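Local coordinates for surface presentation of antigens protein SPAS (Shigella flexneri, PDB 2VT1) that is required, as a type III secretion exporter-family protein, for secretion and surface presentation of the Ipa invasion antigens and for host-cell invasion, at residues P1-I6 against C28-R33; I8-E13 against E70-I75; A17-L22 against T58-V63. One frame throughout, in Å; residues are numbered along the deposited sequence.

Interaction 1: residues P1-I6 against C28-R33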
# COMPACT_ATOMS: atom_id res chain seq x y z
N PRO B 1 5.81 13.24 1.56
CA PRO B 1 5.43 14.45 0.84
C PRO B 1 5.57 14.33 -0.67
O PRO B 1 4.57 14.14 -1.36
CB PRO B 1 6.40 15.49 1.40
CG PRO B 1 6.58 15.07 2.82
CD PRO B 1 6.48 13.55 2.83
N THR B 2 6.79 14.43 -1.19
CA THR B 2 6.98 14.33 -2.63
C THR B 2 6.57 12.94 -3.16
O THR B 2 5.80 12.85 -4.12
CB THR B 2 8.42 14.67 -3.06
OG1 THR B 2 8.93 15.74 -2.26
CG2 THR B 2 8.47 15.09 -4.54
N HIS B 3 7.07 11.87 -2.54
CA HIS B 3 6.69 10.53 -2.97
C HIS B 3 6.19 9.70 -1.80
O HIS B 3 6.78 9.73 -0.72
CB HIS B 3 7.83 9.81 -3.67
CG HIS B 3 8.29 10.50 -4.91
ND1 HIS B 3 9.48 11.19 -4.99
CD2 HIS B 3 7.69 10.62 -6.12
CE1 HIS B 3 9.60 11.71 -6.20
NE2 HIS B 3 8.53 11.37 -6.91
N ILE B 4 5.09 9.00 -2.04
CA ILE B 4 4.42 8.19 -1.02
C ILE B 4 4.15 6.76 -1.55
O ILE B 4 3.78 6.56 -2.71
CB ILE B 4 3.07 8.82 -0.59
CG1 ILE B 4 3.28 10.18 0.09
CG2 ILE B 4 2.32 7.89 0.35
CD1 ILE B 4 2.02 11.02 0.17
N ALA B 5 4.36 5.76 -0.71
CA ALA B 5 4.00 4.38 -1.03
C ALA B 5 3.26 3.80 0.17
O ALA B 5 3.77 3.83 1.28
CB ALA B 5 5.24 3.57 -1.34
N ILE B 6 2.05 3.30 -0.07
CA ILE B 6 1.27 2.64 0.99
C ILE B 6 0.94 1.23 0.52
O ILE B 6 0.31 1.02 -0.54
CB ILE B 6 -0.05 3.40 1.36
CG1 ILE B 6 0.14 4.93 1.40
CG2 ILE B 6 -0.66 2.84 2.67
CD1 ILE B 6 0.77 5.53 2.68
N CYS B 28 12.84 6.16 -0.53
CA CYS B 28 12.46 4.82 -0.13
C CYS B 28 11.16 4.41 -0.81
O CYS B 28 11.00 3.26 -1.20
CB CYS B 28 12.31 4.73 1.39
SG CYS B 28 13.88 4.62 2.31
N ALA B 29 10.24 5.35 -0.96
CA ALA B 29 8.97 5.07 -1.65
C ALA B 29 9.19 4.63 -3.10
O ALA B 29 8.48 3.77 -3.62
CB ALA B 29 8.07 6.28 -1.62
N LEU B 30 10.18 5.24 -3.75
CA LEU B 30 10.47 4.96 -5.15
C LEU B 30 11.05 3.55 -5.30
O LEU B 30 10.85 2.89 -6.32
CB LEU B 30 11.46 5.98 -5.72
CG LEU B 30 11.07 7.46 -5.84
CD1 LEU B 30 12.26 8.26 -6.32
CD2 LEU B 30 9.90 7.68 -6.76
N ALA B 31 11.78 3.11 -4.27
CA ALA B 31 12.39 1.78 -4.25
C ALA B 31 11.31 0.74 -3.98
O ALA B 31 11.34 -0.35 -4.54
CB ALA B 31 13.50 1.69 -3.18
N VAL B 32 10.37 1.08 -3.11
CA VAL B 32 9.22 0.21 -2.90
C VAL B 32 8.47 -0.02 -4.22
O VAL B 32 8.09 -1.14 -4.55
CB VAL B 32 8.27 0.78 -1.83
CG1 VAL B 32 6.99 -0.01 -1.80
CG2 VAL B 32 8.94 0.73 -0.45
N ARG B 33 8.28 1.04 -5.00
CA ARG B 33 7.55 0.93 -6.27
C ARG B 33 8.27 0.03 -7.27
O ARG B 33 7.64 -0.82 -7.88
CB ARG B 33 7.30 2.33 -6.84
CG ARG B 33 6.00 2.93 -6.29
CD ARG B 33 6.13 4.29 -5.59
NE ARG B 33 6.12 5.41 -6.52
CZ ARG B 33 5.78 6.66 -6.21
NH1 ARG B 33 5.39 6.98 -4.98
NH2 ARG B 33 5.81 7.60 -7.15
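Strand 4-6 crosses helix 28-33 at 50° with the axes 7.2 Å apart. The apolar part is compact: the methyl CB of Ala5 lies 3.9 Å from CB of Ala29, and the same carbon is 4.0 Å from CG1 of Val32. Alanine on both sides lets the backbones draw close, the two CA atoms of Ala5 and Ala29 being 5.1 Å apart. The aromatic part belongs to His3, whose CG is anti to the carbonyl carbon (chi1 -62°). CD2 of Leu30 sits over the centre of the imidazole, 3.7 Å from its centroid, in a CH-pi contact, while CG2 of Thr2 covers the opposite face off-centre. The polar part is a single weak hydrogen bond, bent to 115°, from NH1 of Arg33 to O of Ile4 at 2.8 Å. The Arg33 chain bends at chi2 and chi3 to bring its guanidinium edge to that oxygen. A separate polypeptide continues the sheet beside Ile6. A chain beginning Pro-Thr-His is consistent with the FlhB/YscU family's Asn-Pro-Thr-His motif, cleaved after the asparagine.

Interaction 2: residues I8-E13 against E70-I75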
# COMPACT_ATOMS: atom_id res chain seq x y z
N ILE B 8 -0.97 -2.27 0.86
CA ILE B 8 -2.30 -2.68 1.30
C ILE B 8 -2.49 -4.19 1.23
O ILE B 8 -2.28 -4.83 0.20
CB ILE B 8 -3.42 -2.01 0.48
CG1 ILE B 8 -3.29 -0.49 0.51
CG2 ILE B 8 -4.78 -2.42 1.01
CD1 ILE B 8 -3.66 0.13 1.80
N TYR B 9 -2.88 -4.75 2.37
CA TYR B 9 -3.20 -6.16 2.48
C TYR B 9 -4.70 -6.31 2.68
O TYR B 9 -5.35 -5.36 3.09
CB TYR B 9 -2.46 -6.69 3.69
CG TYR B 9 -2.82 -8.10 4.03
CD1 TYR B 9 -2.40 -9.15 3.25
CD2 TYR B 9 -3.60 -8.37 5.14
CE1 TYR B 9 -2.73 -10.45 3.55
CE2 TYR B 9 -3.94 -9.67 5.45
CZ TYR B 9 -3.51 -10.71 4.65
OH TYR B 9 -3.85 -12.00 4.96
N PHE B 10 -5.28 -7.48 2.41
CA PHE B 10 -6.71 -7.67 2.72
C PHE B 10 -7.10 -9.12 2.95
O PHE B 10 -6.80 -9.98 2.14
CB PHE B 10 -7.59 -7.07 1.62
CG PHE B 10 -9.06 -7.08 1.94
CD1 PHE B 10 -9.58 -6.22 2.90
CD2 PHE B 10 -9.93 -7.91 1.27
CE1 PHE B 10 -10.93 -6.23 3.19
CE2 PHE B 10 -11.29 -7.91 1.56
CZ PHE B 10 -11.78 -7.07 2.52
N ASN B 11 -7.79 -9.38 4.06
CA ASN B 11 -8.36 -10.70 4.38
C ASN B 11 -9.70 -10.56 5.10
O ASN B 11 -9.76 -10.07 6.23
CB ASN B 11 -7.39 -11.53 5.23
CG ASN B 11 -7.88 -12.95 5.45
OD1 ASN B 11 -8.97 -13.32 5.01
ND2 ASN B 11 -7.07 -13.75 6.13
N PRO B 12 -10.78 -10.96 4.43
CA PRO B 12 -12.11 -10.70 4.95
C PRO B 12 -12.50 -11.57 6.15
O PRO B 12 -13.50 -11.29 6.83
CB PRO B 12 -13.01 -10.98 3.74
CG PRO B 12 -12.23 -11.92 2.90
CD PRO B 12 -10.82 -11.50 3.07
N GLU B 13 -11.72 -12.61 6.43
CA GLU B 13 -12.00 -13.44 7.60
C GLU B 13 -11.55 -12.75 8.89
O GLU B 13 -11.98 -13.13 9.99
CB GLU B 13 -11.30 -14.79 7.46
CG GLU B 13 -11.71 -15.61 6.23
CD GLU B 13 -13.20 -15.92 6.19
OE1 GLU B 13 -13.83 -15.97 7.27
OE2 GLU B 13 -13.74 -16.11 5.08
N GLU B 70 -13.03 3.71 0.02
CA GLU B 70 -12.14 4.33 -0.97
C GLU B 70 -10.95 3.43 -1.26
O GLU B 70 -10.43 3.43 -2.37
CB GLU B 70 -11.66 5.69 -0.47
CG GLU B 70 -10.85 6.47 -1.50
CD GLU B 70 -10.54 7.90 -1.07
OE1 GLU B 70 -10.96 8.31 0.04
OE2 GLU B 70 -9.86 8.61 -1.85
N VAL B 71 -10.52 2.66 -0.26
CA VAL B 71 -9.40 1.74 -0.43
C VAL B 71 -9.88 0.45 -1.05
O VAL B 71 -9.27 -0.09 -1.96
CB VAL B 71 -8.68 1.45 0.91
CG1 VAL B 71 -7.64 0.37 0.73
CG2 VAL B 71 -8.01 2.72 1.44
N LEU B 72 -11.01 -0.04 -0.56
CA LEU B 72 -11.58 -1.28 -1.02
C LEU B 72 -11.97 -1.23 -2.50
O LEU B 72 -11.92 -2.24 -3.20
CB LEU B 72 -12.79 -1.62 -0.15
CG LEU B 72 -13.33 -3.03 -0.28
CD1 LEU B 72 -12.21 -4.05 -0.12
CD2 LEU B 72 -14.41 -3.23 0.79
N ARG B 73 -12.34 -0.06 -3.01
CA ARG B 73 -12.64 0.07 -4.43
C ARG B 73 -11.46 -0.36 -5.34
O ARG B 73 -11.68 -0.92 -6.43
CB ARG B 73 -13.10 1.50 -4.74
CG ARG B 73 -12.06 2.38 -5.37
CD ARG B 73 -12.51 3.83 -5.35
NE ARG B 73 -11.70 4.67 -6.21
CZ ARG B 73 -10.53 5.19 -5.86
NH1 ARG B 73 -10.02 4.96 -4.65
NH2 ARG B 73 -9.88 5.94 -6.71
N LEU B 74 -10.22 -0.13 -4.91
CA LEU B 74 -9.05 -0.55 -5.68
C LEU B 74 -8.91 -2.06 -5.71
O LEU B 74 -8.64 -2.64 -6.75
CB LEU B 74 -7.76 0.08 -5.13
CG LEU B 74 -7.75 1.60 -5.06
CD1 LEU B 74 -6.42 2.08 -4.48
CD2 LEU B 74 -7.98 2.21 -6.43
N ILE B 75 -9.10 -2.70 -4.58
CA ILE B 75 -9.00 -4.15 -4.50
C ILE B 75 -10.09 -4.79 -5.36
O ILE B 75 -9.87 -5.80 -6.04
CB ILE B 75 -9.12 -4.61 -3.01
CG1 ILE B 75 -7.94 -4.07 -2.19
CG2 ILE B 75 -9.19 -6.13 -2.90
CD1 ILE B 75 -8.18 -4.03 -0.69
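Four apolar side chains and one aromatic ring make up the whole interface between residues 8-13 and helix 70-75, an example of strand-to-helix packing without a hydrogen bond. In the first shell, Ile8 and Val71 meet tip to tip, CG2 of Ile8 standing 4.0 Å from CG1 of Val71. CD1 of Ile75 lies between Ile8 and Phe10, 4.1 Å from CG2 of Ile8 and 3.9 Å from CB of Phe10. Also in direct contact, the Phe10 ring receives CD1 of Leu72 over one face, 4.2 Å from the ring centroid and 18° off its normal, a CH-pi contact nearest CZ. Torsions explain the reach: Phe10 holds CG anti to its backbone N (chi1 -173°), as Leu72 does. In the second shell, N of Pro12 lies on the ring's far face, where the chain turns. This is an Asx turn, OD1 of Asn11 accepting from N of Glu13 at 3.2 Å. Behind these, Pro18 touches Ile8, Phe10 and Val71, and Leu49 and Leu53 of helix 47-56 back Val71. Helix 68-80 thus packs against strand 4-9, whose sheet runs on into another protein chain's strand beside Ile8, in the mixed helix-and-antiparallel-sheet core of the SpaS cytoplasmic domain.

Interaction 3: residues A17-L22 against T58-V63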
# COMPACT_ATOMS: atom_id res chain seq x y z
N ALA B 17 -12.10 -4.29 6.90
CA ALA B 17 -11.23 -3.19 6.53
C ALA B 17 -9.90 -3.71 6.01
O ALA B 17 -9.36 -4.68 6.55
CB ALA B 17 -10.99 -2.29 7.72
N PRO B 18 -9.36 -3.07 4.95
CA PRO B 18 -7.99 -3.32 4.46
C PRO B 18 -6.95 -2.99 5.52
O PRO B 18 -7.25 -2.29 6.46
CB PRO B 18 -7.86 -2.37 3.25
CG PRO B 18 -9.28 -2.10 2.82
CD PRO B 18 -10.09 -2.11 4.10
N PHE B 19 -5.73 -3.47 5.36
CA PHE B 19 -4.69 -3.33 6.37
C PHE B 19 -3.45 -2.71 5.73
O PHE B 19 -3.01 -3.17 4.68
CB PHE B 19 -4.37 -4.70 6.96
CG PHE B 19 -3.17 -4.75 7.87
CD1 PHE B 19 -3.32 -4.71 9.24
CD2 PHE B 19 -1.90 -4.88 7.36
CE1 PHE B 19 -2.23 -4.78 10.08
CE2 PHE B 19 -0.80 -4.94 8.20
CZ PHE B 19 -0.96 -4.90 9.56
N ILE B 20 -2.92 -1.66 6.34
CA ILE B 20 -1.71 -0.98 5.85
C ILE B 20 -0.44 -1.70 6.32
O ILE B 20 -0.15 -1.72 7.51
CB ILE B 20 -1.65 0.49 6.31
CG1 ILE B 20 -2.78 1.30 5.65
CG2 ILE B 20 -0.24 1.09 6.01
CD1 ILE B 20 -3.01 2.67 6.26
N SER B 21 0.29 -2.27 5.36
CA SER B 21 1.50 -3.06 5.61
C SER B 21 2.82 -2.27 5.52
O SER B 21 3.87 -2.76 5.92
CB SER B 21 1.58 -4.19 4.59
OG SER B 21 1.45 -3.68 3.27
N LEU B 22 2.77 -1.08 4.95
CA LEU B 22 3.96 -0.26 4.84
C LEU B 22 3.56 1.16 4.49
O LEU B 22 2.56 1.40 3.81
CB LEU B 22 4.96 -0.86 3.83
CG LEU B 22 4.78 -0.74 2.31
CD1 LEU B 22 5.35 0.57 1.78
CD2 LEU B 22 5.46 -1.89 1.61
N THR B 58 -0.83 5.19 10.81
CA THR B 58 0.49 4.64 11.10
C THR B 58 0.58 3.26 10.44
O THR B 58 -0.43 2.65 10.11
CB THR B 58 0.74 4.53 12.64
OG1 THR B 58 0.06 3.38 13.17
CG2 THR B 58 0.23 5.77 13.35
N LYS B 59 1.80 2.75 10.25
CA LYS B 59 1.98 1.48 9.56
C LYS B 59 1.47 0.35 10.42
O LYS B 59 1.31 0.50 11.64
CB LYS B 59 3.46 1.24 9.23
CG LYS B 59 4.34 1.09 10.46
CD LYS B 59 5.63 0.35 10.13
CE LYS B 59 6.57 1.19 9.27
NZ LYS B 59 7.84 0.44 9.02
N TYR B 60 1.22 -0.79 9.79
CA TYR B 60 0.71 -1.97 10.46
C TYR B 60 -0.57 -1.67 11.23
O TYR B 60 -0.71 -2.02 12.41
CB TYR B 60 1.76 -2.57 11.39
CG TYR B 60 3.08 -2.89 10.70
CD1 TYR B 60 3.11 -3.63 9.53
CD2 TYR B 60 4.28 -2.45 11.23
CE1 TYR B 60 4.30 -3.93 8.90
CE2 TYR B 60 5.48 -2.74 10.61
CZ TYR B 60 5.49 -3.49 9.45
OH TYR B 60 6.68 -3.77 8.82
N SER B 61 -1.52 -1.02 10.54
CA SER B 61 -2.83 -0.75 11.12
C SER B 61 -3.95 -0.90 10.08
O SER B 61 -3.70 -0.78 8.86
CB SER B 61 -2.85 0.64 11.79
OG SER B 61 -2.76 1.70 10.84
N PHE B 62 -5.17 -1.16 10.54
CA PHE B 62 -6.31 -1.26 9.65
C PHE B 62 -6.80 0.11 9.22
O PHE B 62 -6.69 1.07 9.96
CB PHE B 62 -7.44 -2.04 10.32
CG PHE B 62 -7.09 -3.46 10.55
CD1 PHE B 62 -6.48 -3.86 11.73
CD2 PHE B 62 -7.30 -4.41 9.56
CE1 PHE B 62 -6.13 -5.17 11.93
CE2 PHE B 62 -6.95 -5.72 9.76
CZ PHE B 62 -6.36 -6.10 10.95
N VAL B 63 -7.32 0.20 8.00
CA VAL B 63 -7.82 1.46 7.50
C VAL B 63 -9.08 1.79 8.30
O VAL B 63 -9.90 0.92 8.56
CB VAL B 63 -8.11 1.39 5.99
CG1 VAL B 63 -8.68 2.71 5.49
CG2 VAL B 63 -6.85 1.05 5.25
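A G1 beta bulge joins residues 17-22 to residues 58-63: Tyr60 and Ser61 both face Ile20 in an otherwise antiparallel pairing, and Tyr60 takes the positive phi of 54° expected at the first bulge position. The carbonyl O of Ile20 draws both bulge amides, though each bond is weak, from N of Tyr60 at 2.8 Å and from N of Ser61 at 3.4 Å. Its own amide is better served, N of Ile20 giving to O of Ser61 at 2.8 Å. Straightest of all is the bond from N of Val63 to O of Pro18, 2.9 Å and 172°, lying in the carbonyl plane; CA of Phe62 also approaches that oxygen. The hydroxyl of Ser61 turns back and donates to O of Thr58 at 2.6 Å, closing the loop ahead of the bulge. Ser21 OG and Tyr60 OH are satisfied by polar and acidic side chains, respectively, of another protein chain. On the face that carries Ile20, its CG1 meets CG2 of Val63. On the other face Phe19 and Phe62 form a T-shaped pair, planes 74° apart: Phe19 turns its edge to the face of Phe62, CD1 of Phe19 over the ring centre, 3.8 Å from CZ of Phe62.

In the fold
From the N terminus, strand 4-9 is used twice: its start meets helix 26-38 in interaction 1, and its end meets helix 68-80 in interaction 2, about 20 Å away between centres and on the other side of the domain's middle. Interaction 1 closes a short loop through strand 19-25. Interaction 3 crosses it, since residues 17-22 lie within that loop while their partners, 58-63, come after it; interactions 1 and 2 cross as well. Interaction 2 closes the longest loop, and interaction 3 falls wholly within it. Strand 19-25 lies between strands 4-9 and 61-62; Leu22 packs on Val32 of helix 26-38, and Pro18 on Val71 of helix 68-80.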